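Local coordinates for peroxiredoxin PRX1, mitochondrial (PDB 5YKJ), which reduces peroxides as a mitochondrial 1-Cys peroxiredoxin, probably recycled through the glutathione and thioredoxin systems, at residues D99-V111 with G115-S129. Numbering follows the deposited sequence.
Sequences DTFRNVAFLYDMV and GFKNINDGSLKTVRS
The backbones of 99-111 and 115-129 come together at two places, Phe101 beside Phe116 and Met110 beside Val127, and at the first Gly115 N gives Phe101 O a hydrogen bond of 2.8 Å. Between these places Arg102, at the N-cap of helix 103-107, sends an extended chain into the loop. Its NE reaches Phe116 O, which lies tilted from the guanidinium plane; NH2 meets Lys117 O at 3.2 Å, and NH1 meets Ser123 OG at 2.9 Å, both within that plane. Phe116 CE2 sits over the centre of one guanidinium face, with the two planes 42° apart, while Leu124 CD2 packs on the opposite face. Ser123 OG, set between its own backbone N and carbonyl carbon (chi1 56°), donates to Asp121 OD1 while accepting from Arg102 NH1; Asp121 OD1 also takes Ser123 N in an Asx turn. In this thioredoxin-fold domain the loop leads from helix 103-107 into strand 129-133 of the central sheet. A leucine in place of Arg102 would probably leave the carbonyls of Phe116 and Lys117, and Ser123 OG, without these donors and free the Phe116 ring to shift. Past the Schellman motif that ends the helix, Thr126 OG1 donates to Met110 O at 2.6 Å, nearly along the C=O axis. Met110 SD lies against Ser129 CB, 3.7 Å away, and takes a weak bond from Ser129 N; the bend at chi3 (-76°) turns CE toward Val127 CG1. Val111 CG1 presses on Val127 CG2 at 3.7 Å, and Val127 also touches Ser35 of strand 30-36 and Leu68 of strand 63-69.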
loop_
_atom_site.group_PDB
_atom_site.type_symbol
_atom_site.label_atom_id
_atom_site.label_comp_id
_atom_site.label_asym_id
_atom_site.label_seq_id
_atom_site.Cartn_x
_atom_site.Cartn_y
_atom_site.Cartn_z
ATOM N N ASP A 99 0.906 -13.021 -11.726
ATOM C CA ASP A 99 2.329 -13.225 -11.666
ATOM C C ASP A 99 2.666 -14.704 -11.602
ATOM O O ASP A 99 3.249 -15.186 -10.708
ATOM C CB ASP A 99 2.856 -12.486 -10.440
ATOM C CG ASP A 99 4.348 -12.216 -10.502
ATOM O OD1 ASP A 99 4.838 -12.092 -11.561
ATOM O OD2 ASP A 99 4.941 -12.121 -9.458
ATOM N N THR A 100 2.303 -15.378 -12.670
ATOM C CA THR A 100 2.352 -16.786 -12.759
ATOM C C THR A 100 3.733 -17.378 -12.455
ATOM O O THR A 100 3.824 -18.384 -11.872
ATOM C CB THR A 100 2.010 -17.166 -14.211
ATOM O OG1 THR A 100 0.823 -16.495 -14.640
ATOM C CG2 THR A 100 1.918 -18.614 -14.363
ATOM N N PHE A 101 4.779 -16.693 -12.895
ATOM C CA PHE A 101 6.165 -17.143 -12.749
ATOM C C PHE A 101 7.022 -16.352 -11.736
ATOM O O PHE A 101 8.198 -16.420 -11.764
ATOM C CB PHE A 101 6.877 -17.282 -14.125
ATOM C CG PHE A 101 6.142 -18.181 -15.111
ATOM C CD1 PHE A 101 6.271 -19.508 -15.051
ATOM C CD2 PHE A 101 5.341 -17.679 -16.065
ATOM C CE1 PHE A 101 5.623 -20.353 -15.939
ATOM C CE2 PHE A 101 4.667 -18.500 -16.947
ATOM C CZ PHE A 101 4.819 -19.831 -16.856
ATOM N N ARG A 102 6.349 -15.596 -10.905
ATOM C CA ARG A 102 6.947 -14.821 -9.846
ATOM C C ARG A 102 7.849 -13.705 -10.334
ATOM O O ARG A 102 8.616 -13.220 -9.580
ATOM C CB ARG A 102 7.799 -15.684 -8.882
ATOM C CG ARG A 102 7.273 -16.963 -8.399
ATOM C CD ARG A 102 8.440 -17.848 -7.966
ATOM N NE ARG A 102 7.936 -19.159 -7.727
ATOM C CZ ARG A 102 8.171 -19.934 -6.701
ATOM N NH1 ARG A 102 8.996 -19.605 -5.748
ATOM N NH2 ARG A 102 7.556 -21.065 -6.685
ATOM N N ASN A 103 7.707 -13.324 -11.579
ATOM C CA ASN A 103 8.572 -12.303 -12.105
ATOM C C ASN A 103 8.430 -10.924 -11.395
ATOM O O ASN A 103 9.385 -10.271 -11.137
ATOM C CB ASN A 103 8.370 -12.148 -13.648
ATOM C CG ASN A 103 8.545 -13.448 -14.406
ATOM O OD1 ASN A 103 9.458 -14.112 -14.241
ATOM N ND2 ASN A 103 7.626 -13.759 -15.208
ATOM N N VAL A 104 7.193 -10.513 -11.167
ATOM C CA VAL A 104 6.934 -9.243 -10.497
ATOM C C VAL A 104 7.316 -9.304 -8.999
ATOM O O VAL A 104 7.834 -8.415 -8.470
ATOM C CB VAL A 104 5.490 -8.711 -10.700
ATOM C CG1 VAL A 104 5.233 -7.378 -9.992
ATOM C CG2 VAL A 104 5.170 -8.618 -12.169
ATOM N N ALA A 105 7.038 -10.441 -8.391
ATOM C CA ALA A 105 7.403 -10.636 -7.005
ATOM C C ALA A 105 8.910 -10.529 -6.822
ATOM O O ALA A 105 9.369 -10.011 -5.901
ATOM C CB ALA A 105 6.938 -12.010 -6.544
ATOM N N PHE A 106 9.624 -11.098 -7.776
ATOM C CA PHE A 106 11.069 -11.075 -7.815
ATOM C C PHE A 106 11.581 -9.644 -7.975
ATOM O O PHE A 106 12.449 -9.226 -7.288
ATOM C CB PHE A 106 11.572 -11.995 -8.947
ATOM C CG PHE A 106 13.079 -12.040 -9.113
ATOM C CD1 PHE A 106 13.904 -12.595 -8.184
ATOM C CD2 PHE A 106 13.630 -11.534 -10.250
ATOM C CE1 PHE A 106 15.248 -12.603 -8.384
ATOM C CE2 PHE A 106 14.969 -11.570 -10.448
ATOM C CZ PHE A 106 15.779 -12.097 -9.517
ATOM N N LEU A 107 10.925 -8.917 -8.871
ATOM C CA LEU A 107 11.272 -7.542 -9.119
ATOM C C LEU A 107 11.100 -6.680 -7.853
ATOM O O LEU A 107 11.757 -5.734 -7.675
ATOM C CB LEU A 107 10.435 -6.980 -10.265
ATOM C CG LEU A 107 10.521 -5.507 -10.574
ATOM C CD1 LEU A 107 11.881 -5.199 -11.182
ATOM C CD2 LEU A 107 9.427 -5.131 -11.541
ATOM N N TYR A 108 10.169 -7.100 -7.032
ATOM C CA TYR A 108 9.874 -6.403 -5.796
ATOM C C TYR A 108 10.561 -6.962 -4.548
ATOM O O TYR A 108 10.212 -6.634 -3.487
ATOM C CB TYR A 108 8.352 -6.153 -5.617
ATOM C CG TYR A 108 7.887 -4.904 -6.312
ATOM C CD1 TYR A 108 7.749 -4.877 -7.670
ATOM C CD2 TYR A 108 7.618 -3.756 -5.597
ATOM C CE1 TYR A 108 7.377 -3.722 -8.322
ATOM C CE2 TYR A 108 7.249 -2.604 -6.235
ATOM C CZ TYR A 108 7.115 -2.595 -7.591
ATOM O OH TYR A 108 6.748 -1.465 -8.185
ATOM N N ASP A 109 11.529 -7.824 -4.817
ATOM C CA ASP A 109 12.397 -8.419 -3.815
ATOM C C ASP A 109 11.761 -9.365 -2.794
ATOM O O ASP A 109 12.327 -9.614 -1.783
ATOM C CB ASP A 109 13.198 -7.334 -3.087
ATOM C CG ASP A 109 14.299 -6.714 -3.948
ATOM O OD1 ASP A 109 14.814 -7.326 -4.822
ATOM O OD2 ASP A 109 14.656 -5.588 -3.701
ATOM N N MET A 110 10.596 -9.868 -3.126
ATOM C CA MET A 110 9.923 -10.785 -2.246
ATOM C C MET A 110 10.361 -12.242 -2.364
ATOM O O MET A 110 10.093 -13.006 -1.490
ATOM C CB MET A 110 8.433 -10.672 -2.380
ATOM C CG MET A 110 7.991 -9.337 -1.924
ATOM S SD MET A 110 6.165 -9.124 -2.063
ATOM C CE MET A 110 5.904 -8.852 -3.839
ATOM N N VAL A 111 11.041 -12.582 -3.453
ATOM C CA VAL A 111 11.581 -13.908 -3.678
ATOM C C VAL A 111 12.973 -13.729 -4.317
ATOM O O VAL A 111 13.234 -12.728 -4.860
ATOM C CB VAL A 111 10.728 -14.818 -4.546
ATOM C CG1 VAL A 111 9.446 -15.163 -3.845
ATOM C CG2 VAL A 111 10.446 -14.199 -5.902
ATOM N N GLY A 115 10.733 -17.302 -12.556
ATOM C CA GLY A 115 10.653 -18.303 -13.580
ATOM C C GLY A 115 9.950 -19.584 -13.337
ATOM O O GLY A 115 9.995 -20.467 -14.166
ATOM N N PHE A 116 9.308 -19.675 -12.183
ATOM C CA PHE A 116 8.533 -20.838 -11.888
ATOM C C PHE A 116 7.285 -20.569 -11.151
ATOM O O PHE A 116 7.208 -19.718 -10.334
ATOM C CB PHE A 116 9.292 -21.938 -11.191
ATOM C CG PHE A 116 10.254 -21.470 -10.201
ATOM C CD1 PHE A 116 11.404 -20.882 -10.628
ATOM C CD2 PHE A 116 10.050 -21.666 -8.875
ATOM C CE1 PHE A 116 12.328 -20.454 -9.756
ATOM C CE2 PHE A 116 10.966 -21.202 -7.966
ATOM C CZ PHE A 116 12.116 -20.623 -8.421
ATOM N N LYS A 117 6.335 -21.409 -11.465
ATOM C CA LYS A 117 5.052 -21.236 -10.911
ATOM C C LYS A 117 4.894 -21.725 -9.544
ATOM O O LYS A 117 5.746 -22.322 -8.958
ATOM C CB LYS A 117 3.980 -21.816 -11.783
ATOM C CG LYS A 117 4.399 -22.939 -12.583
ATOM C CD LYS A 117 4.356 -24.108 -11.662
ATOM C CE LYS A 117 3.577 -25.258 -12.288
ATOM N NZ LYS A 117 3.353 -25.135 -13.749
ATOM N N ASN A 118 3.705 -21.466 -9.091
ATOM C CA ASN A 118 3.355 -21.853 -7.807
ATOM C C ASN A 118 3.273 -23.355 -7.748
ATOM O O ASN A 118 2.490 -24.031 -8.333
ATOM C CB ASN A 118 1.951 -21.383 -7.464
ATOM C CG ASN A 118 1.741 -21.192 -5.987
ATOM O OD1 ASN A 118 2.175 -22.039 -5.177
ATOM N ND2 ASN A 118 1.135 -20.058 -5.624
ATOM N N ILE A 119 4.227 -23.793 -7.024
ATOM C CA ILE A 119 4.377 -25.077 -6.538
ATOM C C ILE A 119 4.059 -24.707 -5.077
ATOM O O ILE A 119 4.549 -23.690 -4.449
ATOM C CB ILE A 119 5.847 -25.549 -6.570
ATOM C CG1 ILE A 119 6.215 -26.018 -7.965
ATOM C CG2 ILE A 119 6.119 -26.642 -5.567
ATOM C CD1 ILE A 119 5.092 -26.699 -8.660
ATOM N N ASN A 120 3.296 -25.556 -4.456
ATOM C CA ASN A 120 3.052 -25.393 -3.032
ATOM C C ASN A 120 4.210 -25.983 -2.193
ATOM O O ASN A 120 3.997 -26.921 -1.479
ATOM C CB ASN A 120 1.757 -26.124 -2.709
ATOM C CG ASN A 120 0.635 -25.211 -2.404
ATOM O OD1 ASN A 120 0.261 -24.396 -3.216
ATOM N ND2 ASN A 120 0.061 -25.370 -1.243
ATOM N N ASP A 121 5.410 -25.431 -2.282
ATOM C CA ASP A 121 6.591 -25.850 -1.595
ATOM C C ASP A 121 7.100 -24.893 -0.509
ATOM O O ASP A 121 8.157 -25.092 -0.010
ATOM C CB ASP A 121 7.698 -26.148 -2.603
ATOM C CG ASP A 121 8.268 -24.938 -3.274
ATOM O OD1 ASP A 121 7.848 -23.842 -2.966
ATOM O OD2 ASP A 121 9.155 -25.129 -4.099
ATOM N N GLY A 122 6.382 -23.828 -0.219
ATOM C CA GLY A 122 6.822 -22.901 0.801
ATOM C C GLY A 122 7.732 -21.764 0.397
ATOM O O GLY A 122 7.974 -20.886 1.170
ATOM N N SER A 123 8.185 -21.783 -0.842
ATOM C CA SER A 123 9.057 -20.740 -1.339
ATOM C C SER A 123 8.325 -19.400 -1.543
ATOM O O SER A 123 8.926 -18.408 -1.756
ATOM C CB SER A 123 9.770 -21.153 -2.646
ATOM O OG SER A 123 8.852 -21.520 -3.625
ATOM N N LEU A 124 7.012 -19.413 -1.470
ATOM C CA LEU A 124 6.221 -18.194 -1.700
ATOM C C LEU A 124 5.652 -17.482 -0.480
ATOM O O LEU A 124 4.974 -16.528 -0.590
ATOM C CB LEU A 124 5.075 -18.472 -2.677
ATOM C CG LEU A 124 5.555 -18.859 -4.068
ATOM C CD1 LEU A 124 4.441 -19.421 -4.927
ATOM C CD2 LEU A 124 6.152 -17.621 -4.732
ATOM N N LYS A 125 6.015 -17.984 0.674
ATOM C CA LYS A 125 5.499 -17.455 1.911
ATOM C C LYS A 125 5.874 -16.013 2.120
ATOM O O LYS A 125 5.231 -15.361 2.854
ATOM C CB LYS A 125 6.006 -18.270 3.103
ATOM C CG LYS A 125 5.408 -19.648 3.158
ATOM C CD LYS A 125 5.953 -20.481 4.295
ATOM C CE LYS A 125 7.434 -20.772 4.160
ATOM N NZ LYS A 125 7.931 -22.108 4.663
ATOM N N THR A 126 6.933 -15.590 1.477
ATOM C CA THR A 126 7.399 -14.212 1.610
ATOM C C THR A 126 6.719 -13.212 0.674
ATOM O O THR A 126 6.971 -12.059 0.748
ATOM C CB THR A 126 8.931 -14.122 1.453
ATOM O OG1 THR A 126 9.305 -14.799 0.279
ATOM C CG2 THR A 126 9.625 -14.799 2.574
ATOM N N VAL A 127 5.846 -13.713 -0.182
ATOM C CA VAL A 127 5.147 -12.831 -1.132
ATOM C C VAL A 127 3.936 -12.253 -0.426
ATOM O O VAL A 127 2.849 -12.594 -0.652
ATOM C CB VAL A 127 4.769 -13.575 -2.390
ATOM C CG1 VAL A 127 4.129 -12.611 -3.376
ATOM C CG2 VAL A 127 6.027 -14.143 -3.008
ATOM N N ARG A 128 4.250 -11.390 0.501
ATOM C CA ARG A 128 3.276 -10.838 1.395
ATOM C C ARG A 128 3.442 -9.371 1.763
ATOM O O ARG A 128 2.844 -8.923 2.675
ATOM C CB ARG A 128 3.312 -11.638 2.710
ATOM C CG ARG A 128 2.483 -12.894 2.730
ATOM C CD ARG A 128 1.003 -12.585 2.670
ATOM N NE ARG A 128 0.477 -12.114 3.937
ATOM C CZ ARG A 128 -0.758 -11.679 4.131
ATOM N NH1 ARG A 128 -1.615 -11.668 3.157
ATOM N NH2 ARG A 128 -1.144 -11.278 5.311
ATOM N N SER A 129 4.290 -8.694 1.043
ATOM C CA SER A 129 4.514 -7.302 1.336
ATOM C C SER A 129 3.452 -6.378 0.791
ATOM O O SER A 129 2.842 -6.651 -0.150
ATOM C CB SER A 129 5.898 -6.854 0.861
ATOM O OG SER A 129 6.900 -7.614 1.442
HETATM O O HOH W 1 1.928 -19.912 -10.419
#